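Side-chain contact in kunitz-type serine protease inhibitor homolog calcicludine (Dendroaspis angusticeps, PDB 5YV7), which is a Kunitz-type protease inhibitor homolog from mamba venom that blocks L-type calcium channels: residues 52-55 / 56-60. Sequence-based numbering, arbitrary orientation.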
ATOM      1  N   GLU A  52      -8.310   4.256   3.685  1.00 43.76           N
ATOM      2  CA  GLU A  52      -7.205   5.197   3.594  1.00 45.26           C
ATOM      3  C   GLU A  52      -6.478   5.048   2.266  1.00 44.84           C
ATOM      4  O   GLU A  52      -6.086   6.048   1.651  1.00 44.57           O
ATOM      5  CB  GLU A  52      -6.245   5.000   4.767  1.00 44.40           C
ATOM      6  CG  GLU A  52      -5.095   5.985   4.795  1.00 43.91           C
ATOM      7  CD  GLU A  52      -3.871   5.478   5.566  1.00 56.03           C
ATOM      8  OE1 GLU A  52      -2.786   6.077   5.384  1.00 60.74           O
ATOM      9  OE2 GLU A  52      -3.979   4.504   6.357  1.00 54.14           O
ATOM     10  N   CYS A  53      -6.322   3.808   1.788  1.00 42.69           N
ATOM     11  CA  CYS A  53      -5.709   3.592   0.480  1.00 43.07           C
ATOM     12  C   CYS A  53      -6.545   4.224  -0.636  1.00 44.37           C
ATOM     13  O   CYS A  53      -6.011   4.904  -1.521  1.00 42.87           O
ATOM     14  CB  CYS A  53      -5.513   2.097   0.233  1.00 38.44           C
ATOM     15  SG  CYS A  53      -4.844   1.698  -1.408  1.00 39.38           S
ATOM     16  N   ARG A  54      -7.862   4.020  -0.607  1.00 43.36           N
ATOM     17  CA  ARG A  54      -8.709   4.582  -1.653  1.00 42.39           C
ATOM     18  C   ARG A  54      -8.728   6.099  -1.591  1.00 42.40           C
ATOM     19  O   ARG A  54      -8.767   6.768  -2.629  1.00 43.62           O
ATOM     20  CB  ARG A  54     -10.122   4.026  -1.542  1.00 42.10           C
ATOM     21  CG  ARG A  54     -10.220   2.618  -2.052  1.00 44.84           C
ATOM     22  CD  ARG A  54     -11.395   1.918  -1.460  1.00 41.95           C
ATOM     23  NE  ARG A  54     -11.690   0.702  -2.195  1.00 42.31           N
ATOM     24  CZ  ARG A  54     -12.533  -0.232  -1.767  1.00 44.06           C
ATOM     25  NH1 ARG A  54     -13.162  -0.089  -0.606  1.00 45.03           N
ATOM     26  NH2 ARG A  54     -12.749  -1.308  -2.502  1.00 47.39           N
ATOM     27  N   LYS A  55      -8.694   6.658  -0.383  1.00 43.03           N
ATOM     28  CA  LYS A  55      -8.692   8.107  -0.247  1.00 43.73           C
ATOM     29  C   LYS A  55      -7.445   8.703  -0.884  1.00 43.94           C
ATOM     30  O   LYS A  55      -7.532   9.637  -1.690  1.00 43.72           O
ATOM     31  CB  LYS A  55      -8.790   8.495   1.227  1.00 45.46           C
ATOM     32  CG  LYS A  55      -8.696   9.992   1.478  1.00 45.84           C
ATOM     33  CD  LYS A  55      -9.275  10.358   2.836  1.00 51.98           C
ATOM     34  CE  LYS A  55      -8.301  11.181   3.659  1.00 59.48           C
ATOM     35  NZ  LYS A  55      -9.000  12.161   4.541  1.00 68.08           N
ATOM     36  N   LYS A  56      -6.276   8.145  -0.565  1.00 41.98           N
ATOM     37  CA  LYS A  56      -5.028   8.748  -1.009  1.00 41.28           C
ATOM     38  C   LYS A  56      -4.708   8.398  -2.456  1.00 40.54           C
ATOM     39  O   LYS A  56      -4.272   9.261  -3.219  1.00 42.34           O
ATOM     40  CB  LYS A  56      -3.884   8.320  -0.083  1.00 43.46           C
ATOM     41  CG  LYS A  56      -4.018   8.875   1.332  1.00 44.42           C
ATOM     42  CD  LYS A  56      -2.696   8.883   2.071  1.00 56.40           C
ATOM     43  CE  LYS A  56      -2.880   8.695   3.580  1.00 62.80           C
ATOM     44  NZ  LYS A  56      -1.591   8.369   4.267  1.00 61.20           N
ATOM     45  N   CYS A  57      -4.926   7.151  -2.861  1.00 41.48           N
ATOM     46  CA  CYS A  57      -4.477   6.704  -4.173  1.00 39.37           C
ATOM     47  C   CYS A  57      -5.527   6.893  -5.259  1.00 43.27           C
ATOM     48  O   CYS A  57      -5.165   7.073  -6.429  1.00 38.45           O
ATOM     49  CB  CYS A  57      -4.059   5.231  -4.109  1.00 36.05           C
ATOM     50  SG  CYS A  57      -2.659   4.973  -3.005  1.00 42.11           S
ATOM     51  N   LEU A  58      -6.815   6.838  -4.912  1.00 40.13           N
ATOM     52  CA  LEU A  58      -7.855   7.089  -5.895  1.00 42.86           C
ATOM     53  C   LEU A  58      -8.462   8.481  -5.772  1.00 42.54           C
ATOM     54  O   LEU A  58      -9.101   8.945  -6.719  1.00 38.87           O
ATOM     55  CB  LEU A  58      -8.958   6.027  -5.782  1.00 40.27           C
ATOM     56  CG  LEU A  58      -8.522   4.623  -6.207  1.00 38.25           C
ATOM     57  CD1 LEU A  58      -9.613   3.592  -5.929  1.00 37.60           C
ATOM     58  CD2 LEU A  58      -8.140   4.599  -7.665  1.00 35.35           C
ATOM     59  N   GLY A  59      -8.249   9.163  -4.652  1.00 41.81           N
ATOM     60  CA  GLY A  59      -8.917  10.423  -4.430  1.00 41.81           C
ATOM     61  C   GLY A  59     -10.324  10.285  -3.908  1.00 44.54           C
ATOM     62  O   GLY A  59     -11.080  11.259  -3.935  1.00 44.76           O
ATOM     63  N   LYS A  60     -10.701   9.106  -3.425  1.00 43.09           N
ATOM     64  CA  LYS A  60     -12.053   8.894  -2.939  1.00 45.70           C
ATOM     65  C   LYS A  60     -12.375   9.793  -1.753  1.00 48.89           C
ATOM     66  O   LYS A  60     -13.482  10.335  -1.676  1.00 48.72           O
ATOM     67  CB  LYS A  60     -12.269   7.437  -2.552  1.00 44.44           C
ATOM     68  CG  LYS A  60     -13.681   7.163  -2.096  1.00 44.55           C
ATOM     69  CD  LYS A  60     -13.944   5.680  -1.909  1.00 45.34           C
ATOM     70  CE  LYS A  60     -15.303   5.471  -1.278  1.00 38.00           C
ATOM     71  NZ  LYS A  60     -15.458   4.059  -0.907  1.00 47.21           N
ATOM     72  OXT LYS A  60     -11.545   9.989  -0.862  1.00 45.66           O
TER
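Lys-56 runs alongside Glu-52, one helical turn back, and the two side chains point the same way. Lys-56 NZ meets Glu-52 OE1 at 2.8 Å in a salt bridge; OE1 receives it on its anti lone pair, turned away from OE2, while CE of the lysine packs against CG of the glutamate. Glu-52 starts with CG anti to the backbone N (chi1 -177°) and stays extended, carrying the carboxylate out beside the lysine tip; its OE2 takes a weak hydrogen bond from Gln-48 N. Next, Cys-57 N makes the regular helical hydrogen bond to Cys-53 O at 2.8 Å. Cys-53 SG and Cys-57 SG lie 4.2 Å apart, each in a different disulfide. Leu-58 N reaches Arg-54 O at 3.0 Å, and Leu-58 CD1 rests 4.0 Å from Arg-54 CG. Gly-59 is the first residue to leave helical backbone angles, with positive phi (82°), and its N makes a weak hydrogen bond to Lys-55 O. The turn brings Lys-60 N back to Arg-54 O at 3.1 Å, from the face opposite Leu-58 N, so two donors grip one oxygen. In helix 50-58, the C-terminal helix of the Kunitz fold, disulfides tie Cys-53 to Cys-32 of strand 31-37 and Cys-57 to Cys-7, while Phe-25 of strand 20-26 packs against Cys-53, Cys-57 and Leu-58.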